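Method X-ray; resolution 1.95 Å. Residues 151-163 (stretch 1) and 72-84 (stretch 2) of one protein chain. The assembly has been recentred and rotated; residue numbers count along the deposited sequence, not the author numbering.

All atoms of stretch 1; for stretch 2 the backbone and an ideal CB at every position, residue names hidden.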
ATOM      1  N   ALA A 151       7.798  -4.419   6.084  1.00 10.36           N
ATOM      2  CA  ALA A 151       7.991  -3.502   4.963  1.00 10.79           C
ATOM      3  C   ALA A 151       6.940  -2.405   4.922  1.00 11.32           C
ATOM      4  O   ALA A 151       5.740  -2.659   5.119  1.00  9.30           O
ATOM      5  CB  ALA A 151       7.998  -4.259   3.652  1.00 10.33           C
ATOM      6  N   VAL A 152       7.388  -1.188   4.648  1.00  8.56           N
ATOM      7  CA  VAL A 152       6.473  -0.069   4.478  1.00  7.78           C
ATOM      8  C   VAL A 152       6.240   0.193   2.992  1.00  8.69           C
ATOM      9  O   VAL A 152       5.094   0.271   2.526  1.00 10.40           O
ATOM     10  CB  VAL A 152       7.012   1.207   5.163  1.00  6.95           C
ATOM     11  CG1 VAL A 152       6.257   2.404   4.680  1.00  8.45           C
ATOM     12  CG2 VAL A 152       6.877   1.090   6.651  1.00  7.74           C
ATOM     13  N   HIS A 153       7.338   0.273   2.249  1.00  7.06           N
ATOM     14  CA  HIS A 153       7.343   0.820   0.902  1.00  6.64           C
ATOM     15  C   HIS A 153       8.704   0.514   0.285  1.00  7.98           C
ATOM     16  O   HIS A 153       9.735   0.609   0.973  1.00  8.13           O
ATOM     17  CB  HIS A 153       7.186   2.338   1.011  1.00  8.27           C
ATOM     18  CG  HIS A 153       7.097   3.052  -0.308  1.00  9.03           C
ATOM     19  ND1 HIS A 153       6.188   2.711  -1.286  1.00  7.19           N
ATOM     20  CD2 HIS A 153       7.790   4.115  -0.785  1.00  7.76           C
ATOM     21  CE1 HIS A 153       6.336   3.525  -2.323  1.00  7.41           C
ATOM     22  NE2 HIS A 153       7.299   4.384  -2.042  1.00  9.50           N
ATOM     23  N   LYS A 154       8.727   0.182  -1.002  1.00  8.89           N
ATOM     24  CA  LYS A 154      10.009  -0.067  -1.681  1.00 10.02           C
ATOM     25  C   LYS A 154      10.003   0.633  -3.020  1.00 10.53           C
ATOM     26  O   LYS A 154       8.953   0.725  -3.665  1.00  9.16           O
ATOM     27  CB  LYS A 154      10.232  -1.566  -1.922  1.00 10.01           C
ATOM     28  CG  LYS A 154      10.367  -2.387  -0.669  1.00 10.32           C
ATOM     29  CD  LYS A 154      10.166  -3.869  -0.962  1.00 13.13           C
ATOM     30  CE  LYS A 154      10.477  -4.695   0.277  1.00 12.96           C
ATOM     31  NZ  LYS A 154      10.119  -6.120   0.092  1.00 15.20           N
ATOM     32  N   VAL A 155      11.165   1.119  -3.451  1.00  8.38           N
ATOM     33  CA  VAL A 155      11.285   1.634  -4.806  1.00  8.73           C
ATOM     34  C   VAL A 155      12.439   0.973  -5.541  1.00 14.81           C
ATOM     35  O   VAL A 155      13.574   0.924  -5.052  1.00  9.50           O
ATOM     36  CB  VAL A 155      11.241   3.205  -4.903  1.00 11.46           C
ATOM     37  CG1 VAL A 155      10.815   3.850  -3.578  1.00 11.58           C
ATOM     38  CG2 VAL A 155      12.500   3.789  -5.420  1.00 12.21           C
ATOM     39  N   PHE A 156      12.110   0.408  -6.696  1.00 10.81           N
ATOM     40  CA  PHE A 156      13.054  -0.392  -7.452  1.00 14.89           C
ATOM     41  C   PHE A 156      13.533   0.361  -8.675  1.00 15.34           C
ATOM     42  O   PHE A 156      12.732   0.945  -9.405  1.00 13.29           O
ATOM     43  CB  PHE A 156      12.396  -1.711  -7.870  1.00 11.76           C
ATOM     44  CG  PHE A 156      12.358  -2.738  -6.775  1.00 15.22           C
ATOM     45  CD1 PHE A 156      11.352  -2.710  -5.814  1.00 13.02           C
ATOM     46  CD2 PHE A 156      13.333  -3.730  -6.699  1.00 12.14           C
ATOM     47  CE1 PHE A 156      11.321  -3.653  -4.795  1.00 13.35           C
ATOM     48  CE2 PHE A 156      13.298  -4.676  -5.690  1.00 11.33           C
ATOM     49  CZ  PHE A 156      12.289  -4.639  -4.735  1.00 10.01           C
ATOM     50  N   LEU A 157      14.843   0.364  -8.899  1.00 15.09           N
ATOM     51  CA  LEU A 157      15.357   0.868 -10.164  1.00 16.76           C
ATOM     52  C   LEU A 157      14.965  -0.100 -11.288  1.00 18.50           C
ATOM     53  O   LEU A 157      14.964  -1.316 -11.105  1.00 21.02           O
ATOM     54  CB  LEU A 157      16.869   1.088 -10.105  1.00 19.97           C
ATOM     55  CG  LEU A 157      17.353   2.453  -9.618  1.00 17.02           C
ATOM     56  CD1 LEU A 157      17.173   2.633  -8.107  1.00 14.53           C
ATOM     57  CD2 LEU A 157      18.807   2.649 -10.027  1.00 18.49           C
ATOM     58  N   ALA A 158      14.637   0.411 -12.436  1.00 20.62           N
ATOM     59  CA  ALA A 158      14.297  -0.443 -13.530  1.00 28.99           C
ATOM     60  C   ALA A 158      15.090  -0.113 -14.785  1.00 28.75           C
ATOM     61  O   ALA A 158      16.060   0.560 -14.715  1.00 30.67           O
ATOM     62  CB  ALA A 158      12.822  -0.433 -13.769  1.00 31.04           C
ATOM     63  N   GLU A 159      14.609  -0.598 -15.878  1.00 35.66           N
ATOM     64  CA  GLU A 159      15.294  -0.608 -17.145  1.00 37.17           C
ATOM     65  C   GLU A 159      15.710   0.805 -17.495  1.00 38.64           C
ATOM     66  O   GLU A 159      16.771   1.017 -18.023  1.00 45.50           O
ATOM     67  CB  GLU A 159      14.229  -1.050 -18.127  1.00 44.70           C
ATOM     68  CG  GLU A 159      13.723  -2.458 -17.953  1.00 49.14           C
ATOM     69  CD  GLU A 159      12.536  -2.668 -17.017  1.00 55.74           C
ATOM     70  OE1 GLU A 159      12.301  -3.834 -16.702  1.00 50.91           O
ATOM     71  OE2 GLU A 159      11.842  -1.734 -16.576  1.00 46.89           O
ATOM     72  N   ALA A 160      14.876   1.767 -17.124  1.00 32.50           N
ATOM     73  CA  ALA A 160      14.890   3.159 -17.570  1.00 27.30           C
ATOM     74  C   ALA A 160      15.331   4.151 -16.492  1.00 30.66           C
ATOM     75  O   ALA A 160      15.204   5.367 -16.672  1.00 30.02           O
ATOM     76  CB  ALA A 160      13.524   3.549 -18.113  1.00 27.63           C
ATOM     77  N   SER A 161      15.832   3.640 -15.368  1.00 28.27           N
ATOM     78  CA  SER A 161      16.315   4.507 -14.292  1.00 26.13           C
ATOM     79  C   SER A 161      17.668   5.118 -14.636  1.00 27.82           C
ATOM     80  O   SER A 161      18.440   4.531 -15.388  1.00 31.86           O
ATOM     81  CB  SER A 161      16.433   3.728 -12.982  1.00 23.28           C
ATOM     82  OG  SER A 161      15.207   3.118 -12.622  1.00 22.96           O
ATOM     83  N   ASP A 162      17.981   6.248 -14.026  1.00 27.81           N
ATOM     84  CA  ASP A 162      19.286   6.867 -14.226  1.00 30.06           C
ATOM     85  C   ASP A 162      20.298   6.242 -13.283  1.00 32.92           C
ATOM     86  O   ASP A 162      20.563   6.696 -12.218  1.00 34.65           O
ATOM     87  CB  ASP A 162      19.255   8.376 -14.042  1.00 34.03           C
ATOM     88  CG  ASP A 162      20.624   9.005 -14.193  1.00 37.14           C
ATOM     89  OD1 ASP A 162      21.510   8.336 -14.679  1.00 41.73           O
ATOM     90  OD2 ASP A 162      20.816  10.135 -13.812  1.00 38.76           O
ATOM     91  N   VAL A 163      20.939   5.186 -13.721  1.00 35.10           N
ATOM     92  CA  VAL A 163      21.787   4.416 -12.849  1.00 32.89           C
ATOM     93  C   VAL A 163      22.890   5.251 -12.236  1.00 33.13           C
ATOM     94  O   VAL A 163      23.328   4.974 -11.188  1.00 32.88           O
ATOM     95  CB  VAL A 163      22.311   3.149 -13.548  1.00 40.63           C
ATOM     96  CG1 VAL A 163      22.958   2.208 -12.573  1.00 35.93           C
ATOM     97  CG2 VAL A 163      21.175   2.453 -14.275  1.00 33.52           C
ATOM     98  N   UNK A  72      14.954  13.194  -3.304  1.00 20.58           N
ATOM     99  CA  UNK A  72      16.134  12.671  -4.001  1.00 21.96           C
ATOM    100  C   UNK A  72      15.823  11.469  -4.890  1.00 23.50           C
ATOM    101  O   UNK A  72      16.492  11.252  -5.904  1.00 21.64           O
ATOM    102  CB  UNK A  72      17.205  12.281  -2.980  1.00 21.96           C
ATOM    103  N   UNK A  73      14.816  10.708  -4.557  1.00 18.12           N
ATOM    104  CA  UNK A  73      14.492   9.577  -5.366  1.00 20.43           C
ATOM    105  C   UNK A  73      14.113  10.005  -6.750  1.00 19.50           C
ATOM    106  O   UNK A  73      14.141   9.241  -7.630  1.00 20.73           O
ATOM    107  CB  UNK A  73      13.366   8.762  -4.728  1.00 20.43           C
ATOM    108  N   UNK A  74      13.708  11.250  -6.875  1.00 20.01           N
ATOM    109  CA  UNK A  74      13.391  11.802  -8.181  1.00 24.07           C
ATOM    110  C   UNK A  74      14.599  11.856  -9.103  1.00 22.34           C
ATOM    111  O   UNK A  74      14.458  11.953 -10.322  1.00 24.77           O
ATOM    112  CB  UNK A  74      12.801  13.205  -8.023  1.00 24.07           C
ATOM    113  N   UNK A  75      15.779  11.797  -8.530  1.00 27.04           N
ATOM    114  CA  UNK A  75      17.025  11.825  -9.258  1.00 25.69           C
ATOM    115  C   UNK A  75      17.184  10.555 -10.104  1.00 24.65           C
ATOM    116  O   UNK A  75      17.910  10.513 -11.011  1.00 18.77           O
ATOM    117  CB  UNK A  75      18.199  11.981  -8.290  1.00 25.69           C
ATOM    118  N   UNK A  76      16.463   9.520  -9.726  1.00 23.14           N
ATOM    119  CA  UNK A  76      16.629   8.197 -10.315  1.00 21.27           C
ATOM    120  C   UNK A  76      15.857   7.980 -11.613  1.00 22.44           C
ATOM    121  O   UNK A  76      15.991   6.929 -12.234  1.00 23.91           O
ATOM    122  CB  UNK A  76      16.200   7.137  -9.298  1.00 21.27           C
ATOM    123  N   UNK A  77      15.057   8.958 -12.025  1.00 23.96           N
ATOM    124  CA  UNK A  77      14.234   8.790 -13.213  1.00 22.12           C
ATOM    125  C   UNK A  77      13.115   7.794 -12.981  1.00 18.65           C
ATOM    126  O   UNK A  77      12.709   7.576 -11.842  1.00 20.18           O
ATOM    127  CB  UNK A  77      15.094   8.342 -14.396  1.00 22.12           C
ATOM    128  N   UNK A  78      12.600   7.194 -14.058  1.00 22.52           N
ATOM    129  CA  UNK A  78      11.511   6.222 -13.924  1.00 21.66           C
ATOM    130  C   UNK A  78      11.912   5.040 -13.054  1.00 21.48           C
ATOM    131  O   UNK A  78      12.918   4.377 -13.326  1.00 22.72           O
ATOM    132  CB  UNK A  78      11.074   5.723 -15.303  1.00 21.66           C
ATOM    133  N   UNK A  79      11.119   4.786 -12.020  1.00 15.65           N
ATOM    134  CA  UNK A  79      11.331   3.649 -11.144  1.00 13.80           C
ATOM    135  C   UNK A  79      10.078   2.795 -11.081  1.00 15.09           C
ATOM    136  O   UNK A  79       9.081   3.062 -11.771  1.00 15.72           O
ATOM    137  CB  UNK A  79      11.735   4.113  -9.743  1.00 13.80           C
ATOM    138  N   UNK A  80      10.104   1.796 -10.248  1.00 11.62           N
ATOM    139  CA  UNK A  80       8.918   1.093  -9.886  1.00 13.61           C
ATOM    140  C   UNK A  80       8.702   1.149  -8.361  1.00 14.02           C
ATOM    141  O   UNK A  80       9.567   0.788  -7.606  1.00 12.09           O
ATOM    142  CB  UNK A  80       8.998  -0.353 -10.380  1.00 13.61           C
ATOM    143  N   UNK A  81       7.538   1.611  -7.972  1.00 11.93           N
ATOM    144  CA  UNK A  81       7.183   1.733  -6.565  1.00 10.36           C
ATOM    145  C   UNK A  81       6.370   0.514  -6.180  1.00 11.68           C
ATOM    146  O   UNK A  81       5.465   0.104  -6.925  1.00 11.80           O
ATOM    147  CB  UNK A  81       6.409   3.024  -6.289  1.00 10.36           C
ATOM    148  N   UNK A  82       6.684  -0.070  -5.029  1.00  9.29           N
ATOM    149  CA  UNK A  82       5.989  -1.275  -4.575  1.00  8.71           C
ATOM    150  C   UNK A  82       5.437  -1.060  -3.183  1.00  9.55           C
ATOM    151  O   UNK A  82       6.190  -0.859  -2.229  1.00  8.34           O
ATOM    152  CB  UNK A  82       6.922  -2.487  -4.595  1.00  8.71           C
ATOM    153  N   UNK A  83       4.113  -1.115  -3.063  1.00  6.81           N
ATOM    154  CA  UNK A  83       3.461  -0.991  -1.765  1.00  8.62           C
ATOM    155  C   UNK A  83       2.456  -2.116  -1.636  1.00  7.25           C
ATOM    156  O   UNK A  83       1.722  -2.382  -2.574  1.00  7.61           O
ATOM    157  CB  UNK A  83       2.787   0.373  -1.601  1.00  8.62           C
ATOM    158  N   UNK A  84       2.428  -2.785  -0.488  1.00  8.36           N
ATOM    159  CA  UNK A  84       1.527  -3.913  -0.314  1.00  9.13           C
ATOM    160  C   UNK A  84       1.021  -4.013   1.108  1.00  8.51           C
ATOM    161  O   UNK A  84       1.510  -3.347   2.019  1.00 10.23           O
ATOM    162  CB  UNK A  84       2.225  -5.216  -0.710  1.00  9.13           C
TER

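Position 72 has no atom of stretch 1 within 5.5 Å of its ideal CB, so nothing visible sets a preference; it is Ala72. Position 73 points toward stretch 1, its ideal CB 5.1 Å from Val155 CG2, which favours a medium or long apolar side chain. It is Leu73, whose CD1 reaches Val155 CG1 at 3.9 Å. At 74 and 75, in a 3-10 segment, neither ideal CB nears stretch 1; they are Gly74 and Glu75.

Position 76 points sideways, with its ideal CB 4.8 Å from Leu157 CD1. Leucine, isoleucine or methionine could meet that methyl. Leu76 does so, CD1 to CD1 at 3.9 Å; its O accepts a hydrogen bond from Asp162 N (2.8 Å, 162°).

At 77, phi is 70°, which by itself favours glycine. The ideal CB would also lie 3.6 Å from Asp162 N and 3.7 Å from Ala160 O, a tight fit. Gly77 is the residue.

Position 78 has phi -60° and psi 125°, open to proline, and its ideal CB sits 4.3 Å from Ala160 CB, so a compact apolar group suits. In Pro78, CD lies 3.3 Å from Ala160 O, and O accepts a hydrogen bond from Ser161 OG (2.7 Å). That hydroxyl also accepts from Ala158 N (2.8 Å), linking the Ala158-Ser161 turn to the Pro78 carbonyl.

At 79 the ideal CB is 3.3 Å from Phe156 O and 4.4 Å from Val155 CG2; valine, isoleucine or leucine would be reasonable. Ile79 places CG2 4.3 Å from Val155 CG2.

Position 80 pairs with Phe156 through two hydrogen bonds, N to Phe156 O (2.9 Å) and O to Phe156 N (2.7 Å, 177°). Its CB shares the Phe156 face, inviting a flexible apolar chain. Met80 (chi2 and chi3 both m) brings CE to 3.9 Å from Phe156 CD1.

Position 81 is a non-hydrogen-bonded partner of Val155. Its ideal CB already lies 4.0 Å from His153 CE1, so a small residue is adequate: Ala81.

Position 82 pairs with Lys154, its N 2.8 Å from Lys154 O and its O 3.0 Å from Lys154 N. The ideal CB is 4.6 Å from Phe156 CE1, suiting a branched or long apolar chain. Leu82 packs CD1 4.0 Å from Phe156 CE1.

At 83 the ideal CB is 4.1 Å from His153 ND1, so serine, threonine or another short polar chain could engage it. Thr83 OG1 accepts from His153 ND1 (2.9 Å) at the ring edge.

Position 84 has no close neighbour for its CB; many residues would fit. Arg84 N donates to water 1 (3.0 Å).

Stretch 2 72-84: ALGELGPIMALTR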
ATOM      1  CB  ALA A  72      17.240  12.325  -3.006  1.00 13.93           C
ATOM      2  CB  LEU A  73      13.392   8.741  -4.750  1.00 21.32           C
ATOM      3  CG  LEU A  73      13.707   8.065  -3.447  1.00 22.87           C
ATOM      4  CD1 LEU A  73      12.540   7.315  -2.817  1.00 18.30           C
ATOM      5  CD2 LEU A  73      14.901   7.192  -3.508  1.00 19.50           C
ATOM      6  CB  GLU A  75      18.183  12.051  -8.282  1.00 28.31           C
ATOM      7  CG  GLU A  75      18.267  13.467  -7.693  1.00 31.90           C
ATOM      8  CD  GLU A  75      19.079  13.617  -6.390  1.00 36.39           C
ATOM      9  OE1 GLU A  75      19.766  12.699  -5.964  1.00 32.67           O
ATOM     10  OE2 GLU A  75      19.010  14.690  -5.766  1.00 38.17           O
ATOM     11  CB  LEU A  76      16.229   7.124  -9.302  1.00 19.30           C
ATOM     12  CG  LEU A  76      17.028   7.176  -8.001  1.00 19.81           C
ATOM     13  CD1 LEU A  76      16.418   6.267  -6.953  1.00 16.96           C
ATOM     14  CD2 LEU A  76      18.481   6.799  -8.250  1.00 24.35           C
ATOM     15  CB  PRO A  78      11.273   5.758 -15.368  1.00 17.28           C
ATOM     16  CG  PRO A  78      11.721   6.910 -16.200  1.00 19.85           C
ATOM     17  CD  PRO A  78      12.907   7.486 -15.471  1.00 24.82           C
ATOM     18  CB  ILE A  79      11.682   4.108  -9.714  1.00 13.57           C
ATOM     19  CG1 ILE A  79      10.827   5.311  -9.301  1.00 12.88           C
ATOM     20  CG2 ILE A  79      13.168   4.458  -9.612  1.00 14.86           C
ATOM     21  CD1 ILE A  79       9.476   4.944  -8.648  1.00 12.25           C
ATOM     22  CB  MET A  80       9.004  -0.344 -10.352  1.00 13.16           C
ATOM     23  CG  MET A  80       7.798  -1.169 -10.118  1.00 12.40           C
ATOM     24  SD  MET A  80       7.639  -1.929  -8.563  1.00 13.76           S
ATOM     25  CE  MET A  80       8.706  -3.349  -8.628  1.00 14.87           C
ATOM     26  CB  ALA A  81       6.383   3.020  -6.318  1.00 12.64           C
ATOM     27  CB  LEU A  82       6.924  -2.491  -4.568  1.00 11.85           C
ATOM     28  CG  LEU A  82       6.364  -3.928  -4.581  1.00 16.10           C
ATOM     29  CD1 LEU A  82       7.507  -4.905  -4.918  1.00 15.62           C
ATOM     30  CD2 LEU A  82       5.716  -4.344  -3.272  1.00 13.68           C
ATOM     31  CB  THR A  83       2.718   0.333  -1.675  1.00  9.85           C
ATOM     32  OG1 THR A  83       3.661   1.397  -1.836  1.00  8.42           O
ATOM     33  CG2 THR A  83       2.002   0.459  -0.348  1.00  7.14           C
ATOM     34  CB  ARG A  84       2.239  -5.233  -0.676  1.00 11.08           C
ATOM     35  CG  ARG A  84       3.324  -5.614   0.335  1.00 14.91           C
ATOM     36  CD  ARG A  84       3.854  -7.012   0.125  1.00 17.28           C
ATOM     37  NE  ARG A  84       2.817  -8.022   0.307  1.00 14.25           N
ATOM     38  CZ  ARG A  84       2.912  -9.271  -0.139  1.00 21.51           C
ATOM     39  NH1 ARG A  84       4.003  -9.669  -0.793  1.00 12.44           N
ATOM     40  NH2 ARG A  84       1.917 -10.122   0.066  1.00 15.97           N
TER
HETATM   41  O   HOH W   1       4.609  -2.180   1.542  1.00  9.57           O
HETATM   42  O   HOH W   2       3.921  -4.331   3.727  1.00 12.91           O
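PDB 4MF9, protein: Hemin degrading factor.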